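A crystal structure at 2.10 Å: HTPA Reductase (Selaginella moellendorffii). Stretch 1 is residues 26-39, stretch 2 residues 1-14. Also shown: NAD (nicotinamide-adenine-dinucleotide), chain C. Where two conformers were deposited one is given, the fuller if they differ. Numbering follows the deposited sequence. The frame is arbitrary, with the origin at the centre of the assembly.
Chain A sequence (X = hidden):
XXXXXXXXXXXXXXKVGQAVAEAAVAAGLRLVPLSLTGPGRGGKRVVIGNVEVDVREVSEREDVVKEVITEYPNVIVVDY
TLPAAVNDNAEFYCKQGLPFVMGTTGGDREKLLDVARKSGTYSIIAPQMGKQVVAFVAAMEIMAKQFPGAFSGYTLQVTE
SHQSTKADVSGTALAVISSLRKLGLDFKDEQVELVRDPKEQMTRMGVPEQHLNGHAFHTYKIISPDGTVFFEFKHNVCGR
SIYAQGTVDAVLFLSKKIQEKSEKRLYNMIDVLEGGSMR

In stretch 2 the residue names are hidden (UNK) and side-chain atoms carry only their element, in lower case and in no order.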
# COMPACT_ATOMS: atom_id res chain seq x y z
N ALA A 26 -4.59 1.56 30.46
CA ALA A 26 -4.82 2.88 29.89
C ALA A 26 -5.97 2.93 28.86
O ALA A 26 -6.70 3.89 28.83
CB ALA A 26 -3.54 3.40 29.25
N ALA A 27 -6.12 1.88 28.07
CA ALA A 27 -7.23 1.72 27.12
C ALA A 27 -8.58 1.45 27.77
O ALA A 27 -9.61 1.56 27.11
CB ALA A 27 -6.92 0.57 26.16
N GLY A 28 -8.60 1.04 29.04
CA GLY A 28 -9.84 0.71 29.74
C GLY A 28 -10.25 -0.76 29.70
O GLY A 28 -11.41 -1.08 29.95
N LEU A 29 -9.33 -1.66 29.37
CA LEU A 29 -9.58 -3.06 29.65
C LEU A 29 -9.38 -3.32 31.12
O LEU A 29 -8.61 -2.66 31.75
CB LEU A 29 -8.65 -3.96 28.85
CG LEU A 29 -9.03 -4.02 27.39
CD1 LEU A 29 -8.03 -4.89 26.65
CD2 LEU A 29 -10.44 -4.60 27.24
N ARG A 30 -10.11 -4.29 31.63
CA ARG A 30 -9.94 -4.78 32.98
C ARG A 30 -8.76 -5.81 33.07
O ARG A 30 -8.81 -6.88 32.48
CB ARG A 30 -11.22 -5.45 33.40
CG ARG A 30 -11.20 -5.85 34.84
CD ARG A 30 -12.58 -6.30 35.15
NE ARG A 30 -12.83 -6.20 36.57
CZ ARG A 30 -13.96 -6.61 37.11
NH1 ARG A 30 -14.93 -7.13 36.35
NH2 ARG A 30 -14.11 -6.48 38.40
N LEU A 31 -7.72 -5.43 33.82
CA LEU A 31 -6.56 -6.26 34.07
C LEU A 31 -6.78 -7.10 35.33
O LEU A 31 -6.92 -6.57 36.45
CB LEU A 31 -5.31 -5.38 34.27
CG LEU A 31 -3.97 -6.07 34.52
CD1 LEU A 31 -3.50 -6.83 33.30
CD2 LEU A 31 -2.90 -5.12 34.98
N VAL A 32 -6.77 -8.42 35.15
CA VAL A 32 -6.90 -9.38 36.24
C VAL A 32 -5.65 -9.19 37.12
O VAL A 32 -4.54 -9.19 36.60
CB VAL A 32 -7.00 -10.81 35.68
CG1 VAL A 32 -6.93 -11.84 36.80
CG2 VAL A 32 -8.30 -10.98 34.92
N PRO A 33 -5.81 -8.97 38.46
CA PRO A 33 -4.64 -8.67 39.27
C PRO A 33 -3.86 -9.92 39.72
O PRO A 33 -3.39 -9.99 40.87
CB PRO A 33 -5.25 -7.94 40.45
CG PRO A 33 -6.52 -8.68 40.67
CD PRO A 33 -7.03 -9.00 39.29
N LEU A 34 -3.70 -10.87 38.80
CA LEU A 34 -2.82 -12.03 38.96
C LEU A 34 -2.05 -12.24 37.68
O LEU A 34 -2.57 -12.02 36.61
CB LEU A 34 -3.62 -13.28 39.29
CG LEU A 34 -4.23 -13.30 40.68
CD1 LEU A 34 -5.46 -14.15 40.74
CD2 LEU A 34 -3.23 -13.81 41.68
N SER A 35 -0.80 -12.63 37.81
CA SER A 35 0.07 -12.93 36.69
C SER A 35 0.97 -14.11 37.05
O SER A 35 1.14 -14.45 38.24
CB SER A 35 0.91 -11.69 36.36
OG SER A 35 1.63 -11.86 35.14
N LEU A 36 1.51 -14.76 36.03
CA LEU A 36 2.41 -15.89 36.19
C LEU A 36 3.75 -15.46 35.63
O LEU A 36 3.81 -14.86 34.53
CB LEU A 36 1.85 -17.11 35.46
CG LEU A 36 0.65 -17.72 36.18
CD1 LEU A 36 -0.10 -18.69 35.31
CD2 LEU A 36 1.09 -18.45 37.45
N THR A 37 4.81 -15.69 36.39
CA THR A 37 6.16 -15.33 35.98
C THR A 37 6.92 -16.64 35.80
O THR A 37 6.37 -17.72 36.06
CB THR A 37 6.84 -14.31 36.95
OG1 THR A 37 8.07 -13.87 36.38
CG2 THR A 37 7.09 -14.90 38.35
N GLY A 38 8.15 -16.53 35.31
CA GLY A 38 8.85 -17.71 34.79
C GLY A 38 9.57 -18.51 35.84
O GLY A 38 9.71 -18.05 36.98
N PRO A 39 10.08 -19.69 35.46
CA PRO A 39 10.72 -20.53 36.48
C PRO A 39 11.98 -19.79 36.92
O PRO A 39 12.61 -19.08 36.11
CB PRO A 39 11.02 -21.83 35.73
CG PRO A 39 11.14 -21.43 34.28
CD PRO A 39 10.39 -20.15 34.09
N UNK A 1 -17.19 2.75 24.20
CA UNK A 1 -17.32 1.68 25.22
C UNK A 1 -16.88 0.29 24.74
O UNK A 1 -17.38 -0.25 23.75
c UNK A 1 -19.76 1.06 24.77
c UNK A 1 -18.78 0.70 27.06
c UNK A 1 -18.76 1.59 25.81
N UNK A 2 -15.96 -0.31 25.50
CA UNK A 2 -15.31 -1.57 25.10
C UNK A 2 -16.05 -2.86 25.41
O UNK A 2 -16.14 -3.70 24.53
c UNK A 2 -12.85 -0.10 23.82
c UNK A 2 -11.58 -1.02 25.76
c UNK A 2 -13.90 -1.64 25.65
c UNK A 2 -12.92 -0.53 25.29
N UNK A 3 -16.59 -3.04 26.62
CA UNK A 3 -17.41 -4.23 26.95
C UNK A 3 -16.69 -5.58 26.64
O UNK A 3 -17.26 -6.54 26.15
c UNK A 3 -18.75 -4.16 26.23
N UNK A 4 -15.41 -5.60 26.91
CA UNK A 4 -14.56 -6.71 26.54
C UNK A 4 -14.28 -7.60 27.75
O UNK A 4 -14.36 -7.18 28.89
c UNK A 4 -13.28 -6.16 25.99
N UNK A 5 -13.86 -8.83 27.49
CA UNK A 5 -13.35 -9.74 28.52
C UNK A 5 -12.20 -9.12 29.32
O UNK A 5 -11.39 -8.36 28.78
c UNK A 5 -12.89 -11.03 27.85
N UNK A 6 -12.08 -9.46 30.61
CA UNK A 6 -10.87 -9.08 31.34
C UNK A 6 -9.65 -9.86 30.86
O UNK A 6 -9.79 -10.93 30.30
c UNK A 6 -11.23 -9.45 32.78
c UNK A 6 -12.12 -10.62 32.65
c UNK A 6 -12.94 -10.34 31.42
N UNK A 7 -8.46 -9.30 31.02
CA UNK A 7 -7.25 -9.94 30.52
C UNK A 7 -6.25 -10.26 31.64
O UNK A 7 -6.04 -9.45 32.53
c UNK A 7 -6.52 -9.14 29.41
c UNK A 7 -6.12 -7.74 29.83
c UNK A 7 -7.40 -9.06 28.20
N UNK A 8 -5.61 -11.43 31.52
CA UNK A 8 -4.52 -11.82 32.39
C UNK A 8 -3.30 -11.79 31.52
O UNK A 8 -3.23 -12.52 30.53
c UNK A 8 -2.90 -15.83 35.64
s UNK A 8 -4.00 -15.51 34.24
c UNK A 8 -4.76 -13.22 32.97
c UNK A 8 -3.66 -13.78 33.87
N UNK A 9 -2.33 -10.96 31.88
CA UNK A 9 -1.08 -10.87 31.14
C UNK A 9 0.01 -11.65 31.85
O UNK A 9 0.41 -11.26 32.94
c UNK A 9 -0.63 -9.39 30.96
c UNK A 9 -1.74 -8.58 30.32
c UNK A 9 0.65 -9.31 30.18
N UNK A 10 0.46 -12.75 31.22
CA UNK A 10 1.61 -13.54 31.63
C UNK A 10 2.73 -13.27 30.65
O UNK A 10 2.60 -13.65 29.48
c UNK A 10 1.23 -15.03 31.63
o UNK A 10 -0.24 -14.59 33.45
n UNK A 10 -0.77 -16.28 32.12
c UNK A 10 -0.01 -15.29 32.47
N UNK A 11 3.82 -12.60 31.02
CA UNK A 11 4.26 -12.23 32.36
C UNK A 11 4.25 -10.72 32.41
O UNK A 11 4.96 -10.09 31.64
c UNK A 11 6.39 -12.41 33.81
o UNK A 11 5.82 -11.74 34.70
c UNK A 11 5.70 -12.77 32.49
o UNK A 11 7.57 -12.83 33.96
N UNK A 12 3.49 -10.13 33.32
CA UNK A 12 3.46 -8.67 33.40
C UNK A 12 4.78 -8.02 33.87
O UNK A 12 4.90 -6.80 33.79
c UNK A 12 2.26 -8.18 34.22
s UNK A 12 2.45 -8.41 35.98
N UNK A 13 5.75 -8.83 34.34
CA UNK A 13 7.08 -8.34 34.69
C UNK A 13 8.09 -8.40 33.57
O UNK A 13 9.14 -7.81 33.69
c UNK A 13 7.70 -9.15 35.88
c UNK A 13 6.76 -9.14 37.05
o UNK A 13 7.96 -10.51 35.50
N UNK A 14 7.82 -9.16 32.52
CA UNK A 14 8.64 -9.10 31.30
C UNK A 14 8.48 -7.76 30.59
O UNK A 14 7.59 -7.00 30.91
PA NAD C . 11.46 -10.72 28.73
O1A NAD C . 12.68 -11.61 28.85
O2A NAD C . 11.51 -9.25 29.06
O5B NAD C . 10.26 -11.33 29.59
C5B NAD C . 9.75 -12.63 29.39
C4B NAD C . 9.20 -13.08 30.74
O4B NAD C . 8.55 -14.35 30.65
C3B NAD C . 10.29 -13.20 31.81
O3B NAD C . 10.13 -12.14 32.76
C2B NAD C . 10.11 -14.62 32.39
O2B NAD C . 10.33 -14.66 33.82
C1B NAD C . 8.70 -15.00 31.91
N9A NAD C . 8.37 -16.45 31.77
C8A NAD C . 9.17 -17.43 31.33
N7A NAD C . 8.52 -18.62 31.33
C5A NAD C . 7.27 -18.40 31.76
C6A NAD C . 6.07 -19.23 32.02
N6A NAD C . 6.08 -20.56 31.78
N1A NAD C . 4.95 -18.62 32.48
C2A NAD C . 4.91 -17.30 32.73
N3A NAD C . 5.98 -16.49 32.53
C4A NAD C . 7.16 -16.97 32.05
O3 NAD C . 10.87 -10.96 27.24
PN NAD C . 10.12 -9.81 26.37
O1N NAD C . 11.19 -8.79 26.04
O2N NAD C . 8.86 -9.37 27.10
O5D NAD C . 9.66 -10.70 25.11
C5D NAD C . 8.80 -11.81 25.32
C4D NAD C . 8.53 -12.61 24.05
O4D NAD C . 7.68 -11.84 23.19
C3D NAD C . 9.79 -12.95 23.24
O3D NAD C . 9.74 -14.29 22.73
C2D NAD C . 9.77 -11.95 22.10
O2D NAD C . 10.36 -12.43 20.90
C1D NAD C . 8.27 -11.75 21.89
N1N NAD C . 7.88 -10.51 21.18
C2N NAD C . 6.93 -10.65 20.24
C3N NAD C . 6.46 -9.57 19.50
C7N NAD C . 5.39 -9.77 18.44
O7N NAD C . 5.35 -8.98 17.51
N7N NAD C . 4.52 -10.79 18.48
C4N NAD C . 7.01 -8.31 19.76
C5N NAD C . 7.99 -8.18 20.74
C6N NAD C . 8.42 -9.30 21.44
O HOH W 1 -12.03 -5.86 29.81
O HOH W 2 -2.68 -9.99 34.64

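Position 1 carries three carbons, one of them bearing the other two, and reaches nothing on stretch 1; the beta-branch identifies Val-1. Position 2 has four carbons forked at the second, and one terminal carbon of the fork lies 3.5 Å from Ala-27 O and 4.0 Å from Leu-29 CD2: Leu-2. Through its CD1 a flexible apolar chain covers the turn where the helix gives way to Gly-28.

Position 3 bears one carbon, directed away from stretch 1: Ala-3, whose positive phi of 54° turns the chain. Position 4 also has one carbon, but it points toward stretch 1 and lies 3.5 Å from CD2 of Leu-29. This is Ala-4, and its small methyl lets the leucine pack close. The single carbon at position 5 points away again, giving Ala-5.

At position 6 three carbons close a ring onto the backbone nitrogen, and the CB of position 6 is 3.9 Å from Val-32 CG2. It is Pro-6; the missing amide hydrogen costs no bond to stretch 1, because the bridge begins with the next residue.

Position 7 has one carbon carrying two more, one of these 4.5 Å from Leu-29 CD1 and the other 4.4 Å from Leu-31 CD1: Val-7, a beta-branched residue at home in a strand. Its backbone does the pairing: Val-7 N donates to Arg-30 O (2.8 Å), and Val-32 N donates to Val-7 O (2.9 Å).

Position 8 shows two carbons, a sulfur and a carbon, unbranched, the last carbon 4.0 Å from Leu-36 CD1. It is Met-8, extended with all three chi angles t to bring CE that far. Position 9 is another carbon bearing two carbons, one of them 3.9 Å from Leu-31 CD1: Val-9, making that contact through CG2.

Position 10 has two carbons, the second carrying an oxygen and a nitrogen; the oxygen lies 3.1 Å from Leu-36 N. This is Asn-10, whose OD1 accepts from that amide, while ND2 is satisfied elsewhere in the structure. Position 11, entered through a cis peptide, has two carbons and two terminal oxygens, one of them 2.7 Å from Thr-37 OG1: Asp-11. Its OD2 accepts from that hydroxyl and from NAD O3B (2.9 Å), so one carboxylate joins stretch 1 and the cofactor.

Position 12 is a carbon then a sulfur, the sulfur 3.6 Å from Ser-35 OG: compact Cys-12. Position 13 has a carbon bearing one oxygen and one carbon, the oxygen 3.5 Å from Thr-37 OG1: Thr-13, whose OG1 donates to Asp-11 OD1 (2.6 Å). Position 14 has no side chain. Gly-14 ends the type I turn at a helix N-cap, and an added CB would clash with NAD O5B.

The contact changes character along its length. Apolar packing starts it, a single bridge between Leu-31 and Val-7 fixes the register, and water 2 then links Val-9 N to the carbonyl oxygens of Val-32 and Leu-34. Farther on, side chains make the connections: Ser-35 OG donates to Val-9 O (2.6 Å), and Asn-10 and Asp-11 receive stretch 1 donors beside the bound NAD.

Stretch 2, residues 1-14: VLAAAPVMVNDCTG
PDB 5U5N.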